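Local coordinates for protein member of DUF4221 family (Bacteroides vulgatus, PDB 3S9J) that is of unknown function but folds as a six-bladed beta-propeller and binds sodium ions in the crystal, at residues N6-V11 / E314-T319; F34-K39 / P88-I93; T164-S169 / F183-F188. All coordinates share one frame; numbering follows the deposited sequence. Where two conformers were deposited one is given.

Contact 1: N6-V11 / E314-T319; sequences NEVELV and EIIGET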
loop_
_atom_site.group_PDB
_atom_site.type_symbol
_atom_site.label_atom_id
_atom_site.label_comp_id
_atom_site.label_asym_id
_atom_site.label_seq_id
_atom_site.Cartn_x
_atom_site.Cartn_y
_atom_site.Cartn_z
ATOM N N ASN A 6 9.461 23.795 -5.914
ATOM C CA ASN A 6 8.286 24.137 -6.746
ATOM C C ASN A 6 8.570 24.109 -8.251
ATOM O O ASN A 6 7.970 24.847 -9.029
ATOM C CB ASN A 6 7.665 25.483 -6.331
ATOM C CG ASN A 6 6.187 25.582 -6.704
ATOM O OD1 ASN A 6 5.562 24.586 -7.068
ATOM N ND2 ASN A 6 5.631 26.783 -6.621
ATOM N N GLU A 7 9.454 23.205 -8.676
ATOM C CA GLU A 7 9.755 23.076 -10.102
ATOM C C GLU A 7 8.608 22.409 -10.871
ATOM O O GLU A 7 8.280 22.838 -11.983
ATOM C CB GLU A 7 11.079 22.334 -10.329
ATOM C CG GLU A 7 12.295 23.161 -9.935
ATOM C CD GLU A 7 13.602 22.528 -10.363
ATOM O OE1 GLU A 7 13.966 21.465 -9.813
ATOM O OE2 GLU A 7 14.266 23.100 -11.249
ATOM N N VAL A 8 7.979 21.386 -10.288
ATOM C CA VAL A 8 6.954 20.653 -11.016
ATOM C C VAL A 8 5.604 20.628 -10.311
ATOM O O VAL A 8 5.479 20.961 -9.123
ATOM C CB VAL A 8 7.395 19.188 -11.357
ATOM C CG1 VAL A 8 8.701 19.185 -12.148
ATOM C CG2 VAL A 8 7.502 18.320 -10.095
ATOM N N GLU A 9 4.591 20.264 -11.088
ATOM C CA GLU A 9 3.262 20.004 -10.576
ATOM C C GLU A 9 2.617 18.836 -11.322
ATOM O O GLU A 9 3.009 18.485 -12.432
ATOM C CB GLU A 9 2.381 21.244 -10.728
ATOM C CG GLU A 9 2.096 21.669 -12.155
ATOM C CD GLU A 9 1.234 22.928 -12.238
ATOM O OE1 GLU A 9 0.433 23.183 -11.314
ATOM O OE2 GLU A 9 1.358 23.653 -13.240
ATOM N N LEU A 10 1.586 18.268 -10.716
ATOM C CA LEU A 10 0.837 17.171 -11.315
ATOM C C LEU A 10 -0.432 17.698 -11.991
ATOM O O LEU A 10 -1.216 18.430 -11.365
ATOM C CB LEU A 10 0.454 16.156 -10.245
ATOM C CG LEU A 10 1.586 15.289 -9.712
ATOM C CD1 LEU A 10 1.153 14.548 -8.455
ATOM C CD2 LEU A 10 2.046 14.305 -10.788
ATOM N N VAL A 11 -0.637 17.295 -13.245
ATOM C CA VAL A 11 -1.732 17.796 -14.054
ATOM C C VAL A 11 -2.514 16.652 -14.687
ATOM O O VAL A 11 -1.922 15.755 -15.297
ATOM C CB VAL A 11 -1.192 18.756 -15.158
ATOM C CG1 VAL A 11 -2.336 19.269 -16.068
ATOM C CG2 VAL A 11 -0.452 19.920 -14.514
ATOM N N GLU A 314 14.990 14.616 -3.469
ATOM C CA GLU A 314 14.747 16.034 -3.358
ATOM C C GLU A 314 13.302 16.302 -3.756
ATOM O O GLU A 314 12.828 15.798 -4.771
ATOM C CB GLU A 314 15.714 16.812 -4.256
ATOM C CG GLU A 314 17.186 16.575 -3.887
ATOM C CD GLU A 314 18.170 17.063 -4.937
ATOM O OE1 GLU A 314 17.767 17.296 -6.102
ATOM O OE2 GLU A 314 19.362 17.188 -4.581
ATOM N N ILE A 315 12.590 17.078 -2.944
ATOM C CA ILE A 315 11.225 17.488 -3.282
ATOM C C ILE A 315 11.266 18.460 -4.469
ATOM O O ILE A 315 11.936 19.496 -4.401
ATOM C CB ILE A 315 10.518 18.167 -2.095
ATOM C CG1 ILE A 315 10.388 17.204 -0.913
ATOM C CG2 ILE A 315 9.107 18.663 -2.513
ATOM C CD1 ILE A 315 9.937 17.886 0.358
ATOM N N ILE A 316 10.582 18.113 -5.556
ATOM C CA ILE A 316 10.547 18.945 -6.760
ATOM C C ILE A 316 9.166 19.565 -7.022
ATOM O O ILE A 316 9.019 20.424 -7.886
ATOM C CB ILE A 316 11.091 18.218 -8.017
ATOM C CG1 ILE A 316 10.362 16.883 -8.292
ATOM C CG2 ILE A 316 12.575 18.004 -7.869
ATOM C CD1 ILE A 316 10.598 16.342 -9.715
ATOM N N GLY A 317 8.156 19.141 -6.262
ATOM C CA GLY A 317 6.851 19.758 -6.350
ATOM C C GLY A 317 5.829 19.092 -5.464
ATOM O O GLY A 317 6.084 18.029 -4.865
ATOM N N GLU A 318 4.667 19.726 -5.372
ATOM C CA GLU A 318 3.586 19.197 -4.572
ATOM C C GLU A 318 2.284 19.752 -5.077
ATOM O O GLU A 318 2.155 20.976 -5.238
ATOM C CB GLU A 318 3.780 19.539 -3.082
ATOM C CG GLU A 318 2.680 18.973 -2.180
ATOM C CD GLU A 318 2.887 19.211 -0.691
ATOM O OE1 GLU A 318 3.890 19.859 -0.300
ATOM O OE2 GLU A 318 2.027 18.719 0.086
ATOM N N THR A 319 1.309 18.878 -5.297
ATOM C CA THR A 319 0.022 19.306 -5.822
ATOM C C THR A 319 -1.085 18.916 -4.854
ATOM O O THR A 319 -1.120 17.798 -4.361
ATOM C CB THR A 319 -0.211 18.697 -7.210
ATOM O OG1 THR A 319 0.711 19.291 -8.131
ATOM C CG2 THR A 319 -1.643 18.913 -7.675
HETATM O O HOH W 1 4.557 22.289 -6.933
HETATM O O HOH W 2 0.130 21.910 -8.144
#
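Val-8 and Ile-316 meet through their branched side chains and through the backbone. Ile-316 turns CG1 into the crowded position between its backbone N and carbonyl carbon (chi1 55°), and CG1 comes 3.7 Å from Val-8 CG2. The same Val-8 methyl is also touched by Ile-316 CD1, so one methyl takes up the outer half of the isoleucine while the two side chains cross obliquely. Behind them Val-8 N gives Ile-316 O a hydrogen bond of 2.8 Å, with the N-H pointing well at the oxygen (164°).

Gly-317 follows, its CA lying 3.3 Å from Val-8 O in a CA-H...O contact. A side chain at this position would run straight into that carbonyl oxygen, so the close passage depends on a residue with none.

Two residues on, a side chain takes over the backbone's role. Thr-319 holds OG1 beside its own backbone N, anti to its carbonyl carbon, and OG1 accepts an almost straight bond (177°) from Leu-10 N at 2.9 Å. Thr-319 CG2 packs near Leu-10 O. A water 2.7 Å from Thr-319 OG1 reaches on, weakly, to Glu-9 OE1. Another water accepts from Glu-318 N at 3.0 Å and sits within hydrogen-bonding distance of Val-8 O and Asn-6 OD1, so it links the two backbones beside Gly-317.

Ile-316 and Gly-317 both face Val-308 in a classic beta bulge of strand 315-321, the outermost strand of its sheet beyond 304-309. The Glu-318 carboxylate makes a salt bridge to Arg-239 and hydrogen bonds to Ser-238 and Ser-305. Strand 8-19 is itself an outermost strand and pairs with 354-364, where Ile-362 touches Val-8 and Leu-10, so the edges of two neighbouring propeller sheets meet here.

Contact 2: F34-K39 / P88-I93; sequences FEENGK and PDSQYI. With GOL (glycerol), chain T.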
loop_
_atom_site.group_PDB
_atom_site.type_symbol
_atom_site.label_atom_id
_atom_site.label_comp_id
_atom_site.label_asym_id
_atom_site.label_seq_id
_atom_site.Cartn_x
_atom_site.Cartn_y
_atom_site.Cartn_z
ATOM N N PHE A 34 1.400 -4.069 -13.523
ATOM C CA PHE A 34 2.490 -4.927 -13.959
ATOM C C PHE A 34 2.546 -4.992 -15.486
ATOM O O PHE A 34 1.588 -4.641 -16.160
ATOM C CB PHE A 34 2.375 -6.325 -13.352
ATOM C CG PHE A 34 1.254 -7.156 -13.904
ATOM C CD1 PHE A 34 -0.024 -7.015 -13.423
ATOM C CD2 PHE A 34 1.489 -8.115 -14.877
ATOM C CE1 PHE A 34 -1.065 -7.764 -13.921
ATOM C CE2 PHE A 34 0.468 -8.885 -15.381
ATOM C CZ PHE A 34 -0.835 -8.728 -14.889
ATOM N N GLU A 35 3.709 -5.399 -15.984
ATOM C CA GLU A 35 3.924 -5.645 -17.398
ATOM C C GLU A 35 4.022 -7.122 -17.675
ATOM O O GLU A 35 4.612 -7.853 -16.894
ATOM C CB GLU A 35 5.207 -4.962 -17.846
ATOM C CG GLU A 35 5.196 -3.429 -17.681
ATOM C CD GLU A 35 5.337 -2.660 -18.954
ATOM O OE1 GLU A 35 5.437 -3.281 -20.033
ATOM O OE2 GLU A 35 5.366 -1.413 -18.897
ATOM N N GLU A 36 3.426 -7.544 -18.792
ATOM C CA GLU A 36 3.497 -8.908 -19.256
ATOM C C GLU A 36 3.307 -8.932 -20.772
ATOM O O GLU A 36 2.450 -8.240 -21.318
ATOM C CB GLU A 36 2.445 -9.774 -18.583
ATOM C CG GLU A 36 2.636 -11.277 -18.829
ATOM C CD GLU A 36 1.687 -12.183 -18.053
ATOM O OE1 GLU A 36 1.082 -11.722 -17.061
ATOM O OE2 GLU A 36 1.534 -13.378 -18.442
ATOM N N ASN A 37 4.138 -9.715 -21.447
ATOM C CA ASN A 37 4.047 -9.892 -22.892
ATOM C C ASN A 37 4.051 -8.563 -23.651
ATOM O O ASN A 37 3.352 -8.422 -24.641
ATOM C CB ASN A 37 2.780 -10.679 -23.244
ATOM C CG ASN A 37 2.744 -12.068 -22.607
ATOM O OD1 ASN A 37 3.775 -12.727 -22.469
ATOM N ND2 ASN A 37 1.547 -12.508 -22.221
ATOM N N GLY A 38 4.799 -7.578 -23.164
ATOM C CA GLY A 38 4.921 -6.288 -23.858
ATOM C C GLY A 38 3.820 -5.266 -23.613
ATOM O O GLY A 38 3.829 -4.219 -24.247
ATOM N N LYS A 39 2.874 -5.587 -22.712
ATOM C CA LYS A 39 1.744 -4.703 -22.398
ATOM C C LYS A 39 1.631 -4.488 -20.885
ATOM O O LYS A 39 2.136 -5.279 -20.089
ATOM C CB LYS A 39 0.430 -5.308 -22.924
ATOM C CG LYS A 39 0.104 -4.996 -24.392
ATOM C CD LYS A 39 -1.103 -5.806 -24.910
ATOM C CE LYS A 39 -2.333 -5.760 -23.975
ATOM N NZ LYS A 39 -3.317 -4.664 -24.274
ATOM N N PRO A 88 6.664 -11.779 -11.122
ATOM C CA PRO A 88 6.317 -10.363 -11.374
ATOM C C PRO A 88 5.122 -10.119 -12.267
ATOM O O PRO A 88 4.751 -8.971 -12.478
ATOM C CB PRO A 88 7.570 -9.843 -12.084
ATOM C CG PRO A 88 7.997 -11.013 -12.918
ATOM C CD PRO A 88 7.722 -12.234 -12.065
ATOM N N ASP A 89 4.538 -11.189 -12.791
ATOM C CA ASP A 89 3.392 -11.086 -13.691
ATOM C C ASP A 89 2.326 -12.079 -13.279
ATOM O O ASP A 89 2.383 -12.614 -12.167
ATOM C CB ASP A 89 3.838 -11.234 -15.151
ATOM C CG ASP A 89 4.487 -12.583 -15.457
ATOM O OD1 ASP A 89 4.226 -13.584 -14.791
ATOM O OD2 ASP A 89 5.291 -12.635 -16.407
ATOM N N SER A 90 1.343 -12.327 -14.138
ATOM C CA SER A 90 0.186 -13.141 -13.749
ATOM C C SER A 90 0.448 -14.633 -13.813
ATOM O O SER A 90 -0.388 -15.419 -13.394
ATOM C CB SER A 90 -1.014 -12.816 -14.628
ATOM O OG SER A 90 -0.807 -13.231 -15.971
ATOM N N GLN A 91 1.620 -15.038 -14.288
ATOM C CA GLN A 91 1.924 -16.471 -14.392
ATOM C C GLN A 91 2.342 -17.093 -13.078
ATOM O O GLN A 91 2.284 -18.329 -12.909
ATOM C CB GLN A 91 3.030 -16.697 -15.431
ATOM C CG GLN A 91 2.654 -16.237 -16.839
ATOM C CD GLN A 91 1.332 -16.819 -17.330
ATOM O OE1 GLN A 91 1.093 -18.019 -17.237
ATOM N NE2 GLN A 91 0.461 -15.958 -17.834
ATOM N N TYR A 92 2.759 -16.243 -12.140
ATOM C CA TYR A 92 3.188 -16.663 -10.817
ATOM C C TYR A 92 2.861 -15.549 -9.869
ATOM O O TYR A 92 3.453 -14.460 -9.918
ATOM C CB TYR A 92 4.708 -16.912 -10.829
ATOM C CG TYR A 92 5.282 -17.426 -9.493
ATOM C CD1 TYR A 92 5.204 -18.767 -9.144
ATOM C CD2 TYR A 92 5.913 -16.557 -8.617
ATOM C CE1 TYR A 92 5.759 -19.247 -7.942
ATOM C CE2 TYR A 92 6.451 -17.016 -7.404
ATOM C CZ TYR A 92 6.372 -18.351 -7.086
ATOM O OH TYR A 92 6.936 -18.796 -5.911
ATOM N N ILE A 93 1.845 -15.828 -9.067
ATOM C CA ILE A 93 1.230 -14.850 -8.168
ATOM C C ILE A 93 1.396 -15.353 -6.742
ATOM O O ILE A 93 1.174 -16.527 -6.467
ATOM C CB ILE A 93 -0.277 -14.667 -8.504
ATOM C CG1 ILE A 93 -0.450 -13.906 -9.829
ATOM C CG2 ILE A 93 -1.045 -13.913 -7.335
ATOM C CD1 ILE A 93 -1.860 -14.099 -10.490
HETATM C C1 GOL T . -3.117 -11.224 -20.648
HETATM O O1 GOL T . -4.349 -11.738 -20.212
HETATM C C2 GOL T . -1.978 -11.522 -19.683
HETATM O O2 GOL T . -2.027 -12.873 -19.323
HETATM C C3 GOL T . -1.909 -10.567 -18.481
HETATM O O3 GOL T . -2.211 -11.206 -17.259
HETATM O O HOH W 3 6.555 -10.607 -17.315
HETATM O O HOH W 4 6.646 -8.202 -15.159
#
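Glu-36 reaches across to Ser-90 and Gln-91, held through both carboxylate oxygens. Ser-90 OG donates to Glu-36 OE1 at 2.7 Å, on the syn lone pair. Ser-90 N also bonds Glu-36 OE1, at 3.0 Å, from above the carboxylate plane. Glu-36 OE2 takes Gln-91 NE2 at 2.9 Å on its own syn lone pair; OE2 lies near the amide plane, though amide and carboxylate stand 79° apart. Chi1 of -169° sets CG anti to the backbone N, and the chain, extended beyond CG, carries the carboxylate to these donors.

The Asp-89 carboxylate stacks on that of Glu-36, with Asp-89 CB 3.4 Å from Glu-36 OE1. Phe-34 supports the same turn: its CD2 lies 3.7 Å from Asp-89 CA, and O3 of a glycerol, probably from the crystallisation liquor, meets the ring edge.

Further out, Asp-89 OD1 accepts from Gln-91 N, an Asx turn that probably helps shape the loop bearing the three donors. Glycerol O3 donates to Ser-90 OG, and Lys-66 bonds both the glycerol and OG. The contact links edge strand 31-36 of one propeller sheet to the loop between strands 84-86 and 93-97 of the next.

Three donors on two oxygens would fix the carboxylate's rotation and probably stabilise its negative charge. Asp-89 OD1, 4.3 Å from Glu-36 OE1, would work against that charge, and Lys-66 may partly offset it.

Contact 3: T164-S169 / F183-F188; sequences THMFAS and FYPPIF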
loop_
_atom_site.group_PDB
_atom_site.type_symbol
_atom_site.label_atom_id
_atom_site.label_comp_id
_atom_site.label_asym_id
_atom_site.label_seq_id
_atom_site.Cartn_x
_atom_site.Cartn_y
_atom_site.Cartn_z
ATOM N N THR A 164 12.733 -3.906 17.433
ATOM C CA THR A 164 11.627 -4.549 16.737
ATOM C C THR A 164 11.866 -4.450 15.231
ATOM O O THR A 164 12.109 -3.374 14.705
ATOM C CB THR A 164 10.269 -3.848 17.119
ATOM O OG1 THR A 164 10.059 -3.965 18.536
ATOM C CG2 THR A 164 9.071 -4.446 16.348
ATOM N N HIS A 165 11.774 -5.581 14.532
ATOM C CA HIS A 165 12.057 -5.618 13.110
ATOM C C HIS A 165 10.873 -5.078 12.299
ATOM O O HIS A 165 9.720 -5.456 12.533
ATOM C CB HIS A 165 12.311 -7.053 12.646
ATOM C CG HIS A 165 13.475 -7.708 13.308
ATOM N ND1 HIS A 165 13.357 -8.463 14.460
ATOM C CD2 HIS A 165 14.784 -7.723 12.979
ATOM C CE1 HIS A 165 14.551 -8.921 14.804
ATOM N NE2 HIS A 165 15.435 -8.490 13.923
HETATM N N MSE A 166 11.193 -4.265 11.302
HETATM C CA MSE A 166 10.220 -3.761 10.351
HETATM C C MSE A 166 9.849 -4.744 9.236
HETATM O O MSE A 166 8.800 -4.599 8.648
HETATM C CB MSE A 166 10.696 -2.460 9.715
HETATM C CG MSE A 166 10.582 -1.226 10.662
HETATM SE SE MSE A 166 11.368 0.353 9.879
HETATM C CE MSE A 166 10.140 0.539 8.493
ATOM N N PHE A 167 10.757 -5.679 8.904
ATOM C CA PHE A 167 10.549 -6.624 7.828
ATOM C C PHE A 167 11.019 -8.020 8.193
ATOM O O PHE A 167 11.897 -8.190 9.044
ATOM C CB PHE A 167 11.333 -6.178 6.593
ATOM C CG PHE A 167 10.763 -4.954 5.939
ATOM C CD1 PHE A 167 9.784 -5.073 4.955
ATOM C CD2 PHE A 167 11.189 -3.691 6.310
ATOM C CE1 PHE A 167 9.258 -3.946 4.348
ATOM C CE2 PHE A 167 10.648 -2.567 5.714
ATOM C CZ PHE A 167 9.692 -2.698 4.739
ATOM N N ALA A 168 10.414 -8.996 7.547
ATOM C CA ALA A 168 10.863 -10.377 7.565
ATOM C C ALA A 168 10.766 -10.887 6.146
ATOM O O ALA A 168 10.027 -10.325 5.343
ATOM C CB ALA A 168 10.023 -11.220 8.477
ATOM N N SER A 169 11.544 -11.928 5.831
ATOM C CA SER A 169 11.469 -12.535 4.501
ATOM C C SER A 169 11.203 -14.014 4.640
ATOM O O SER A 169 11.486 -14.597 5.675
ATOM C CB SER A 169 12.750 -12.311 3.706
ATOM O OG SER A 169 13.833 -13.077 4.250
ATOM N N PHE A 183 15.090 -1.925 11.677
ATOM C CA PHE A 183 14.345 -1.807 12.927
ATOM C C PHE A 183 13.472 -0.539 12.931
ATOM O O PHE A 183 13.757 0.432 12.240
ATOM C CB PHE A 183 15.321 -1.782 14.089
ATOM C CG PHE A 183 16.101 -3.069 14.228
ATOM C CD1 PHE A 183 15.535 -4.158 14.881
ATOM C CD2 PHE A 183 17.352 -3.211 13.651
ATOM C CE1 PHE A 183 16.229 -5.358 14.994
ATOM C CE2 PHE A 183 18.051 -4.408 13.768
ATOM C CZ PHE A 183 17.475 -5.479 14.429
ATOM N N TYR A 184 12.432 -0.557 13.738
ATOM C CA TYR A 184 11.601 0.629 13.877
ATOM C C TYR A 184 12.446 1.765 14.465
ATOM O O TYR A 184 13.297 1.543 15.310
ATOM C CB TYR A 184 10.408 0.356 14.792
ATOM C CG TYR A 184 9.268 -0.316 14.121
ATOM C CD1 TYR A 184 9.239 -1.699 13.954
ATOM C CD2 TYR A 184 8.194 0.424 13.639
ATOM C CE1 TYR A 184 8.151 -2.346 13.308
ATOM C CE2 TYR A 184 7.117 -0.209 13.003
ATOM C CZ TYR A 184 7.091 -1.585 12.853
ATOM O OH TYR A 184 6.005 -2.185 12.227
ATOM N N PRO A 185 12.243 2.981 13.970
ATOM C CA PRO A 185 13.031 4.112 14.426
ATOM C C PRO A 185 12.570 4.562 15.820
ATOM O O PRO A 185 11.416 4.308 16.205
ATOM C CB PRO A 185 12.746 5.185 13.372
ATOM C CG PRO A 185 11.407 4.848 12.824
ATOM C CD PRO A 185 11.315 3.340 12.883
ATOM N N PRO A 186 13.466 5.202 16.582
ATOM C CA PRO A 186 13.141 5.619 17.964
ATOM C C PRO A 186 12.361 6.928 17.996
ATOM O O PRO A 186 12.807 7.911 18.610
ATOM C CB PRO A 186 14.524 5.781 18.604
ATOM C CG PRO A 186 15.387 6.252 17.467
ATOM C CD PRO A 186 14.879 5.476 16.249
ATOM N N ILE A 187 11.203 6.930 17.346
ATOM C CA ILE A 187 10.374 8.137 17.214
ATOM C C ILE A 187 9.007 7.990 17.877
ATOM O O ILE A 187 8.128 8.814 17.638
ATOM C CB ILE A 187 10.203 8.549 15.719
ATOM C CG1 ILE A 187 9.438 7.480 14.924
ATOM C CG2 ILE A 187 11.560 8.830 15.090
ATOM C CD1 ILE A 187 9.294 7.785 13.403
ATOM N N PHE A 188 8.825 6.928 18.667
ATOM C CA PHE A 188 7.554 6.595 19.304
ATOM C C PHE A 188 7.715 6.751 20.812
ATOM O O PHE A 188 8.438 5.996 21.449
ATOM C CB PHE A 188 7.147 5.173 18.945
ATOM C CG PHE A 188 7.075 4.954 17.480
ATOM C CD1 PHE A 188 5.972 5.398 16.763
ATOM C CD2 PHE A 188 8.114 4.347 16.809
ATOM C CE1 PHE A 188 5.908 5.230 15.389
ATOM C CE2 PHE A 188 8.045 4.155 15.431
ATOM C CZ PHE A 188 6.949 4.611 14.730
#
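Phe-183 lies alongside His-165, both side chains pointing the same way, and passes Thr-164 O before reaching the imidazole. Its CB sits 3.6 Å from Thr-164 O; chi1 of -64° then sets CG anti to the carbonyl carbon, still near this oxygen. CD1 comes 3.5 Å from Thr-164 O, so the carbonyl lies at the ring edge. CE1 then moves over one face of the His-165 ring, off toward the rim, 3.4 Å from both NE2 and CD2, with CZ close behind. The rings are oblique, their planes 38° apart. An alanine here would probably open a gap over the imidazole face and beside Thr-164 O where the ring edge lay, and the histidine, though still stacked with Trp-179, is likely to turn more freely.

Thr-164 O is also the acceptor for Tyr-184 N at 3.0 Å, nearly along the C=O axis. Met-166, present as selenomethionine, sets CG over the face of the Tyr-184 ring, 3.7 Å from its centroid, a CH-pi contact; its SE makes a longer Met-aromatic contact and lies 3.4 Å from Phe-183 O. Thr-164 CG2 touches CD1 of the same tyrosine ring, whose OH bonds Gln-149 O.

One carbonyl thus serves an N-H bond and two aromatic edges where the antiparallel non-hydrogen-bonded pair His-165/Phe-183 ends the pairing of two strands in one propeller sheet, adjoining a largely aromatic, weakly polar cluster.

Overall arrangement
The three contacts are spread round the propeller, their centres 30 to 31 Å apart and each about 17 to 22 Å from the centre of the chain. None touches another; the nearest atoms, between contacts 2 and 3, are about 12 Å apart. Contact 1 joins sequence-distant edges, strands 8-19 and 315-321, and encloses the other two, which follow in series. Contact 2 bridges successive four-stranded sheets, from strand 31-36 to the loop before 93-97. Contact 3 stays within one sheet and the loop leaving it. Strand 8-19 shares a sheet with the C-terminal strands, the usual closure of a propeller, and contact 1 probably helps hold that sheet to its neighbour.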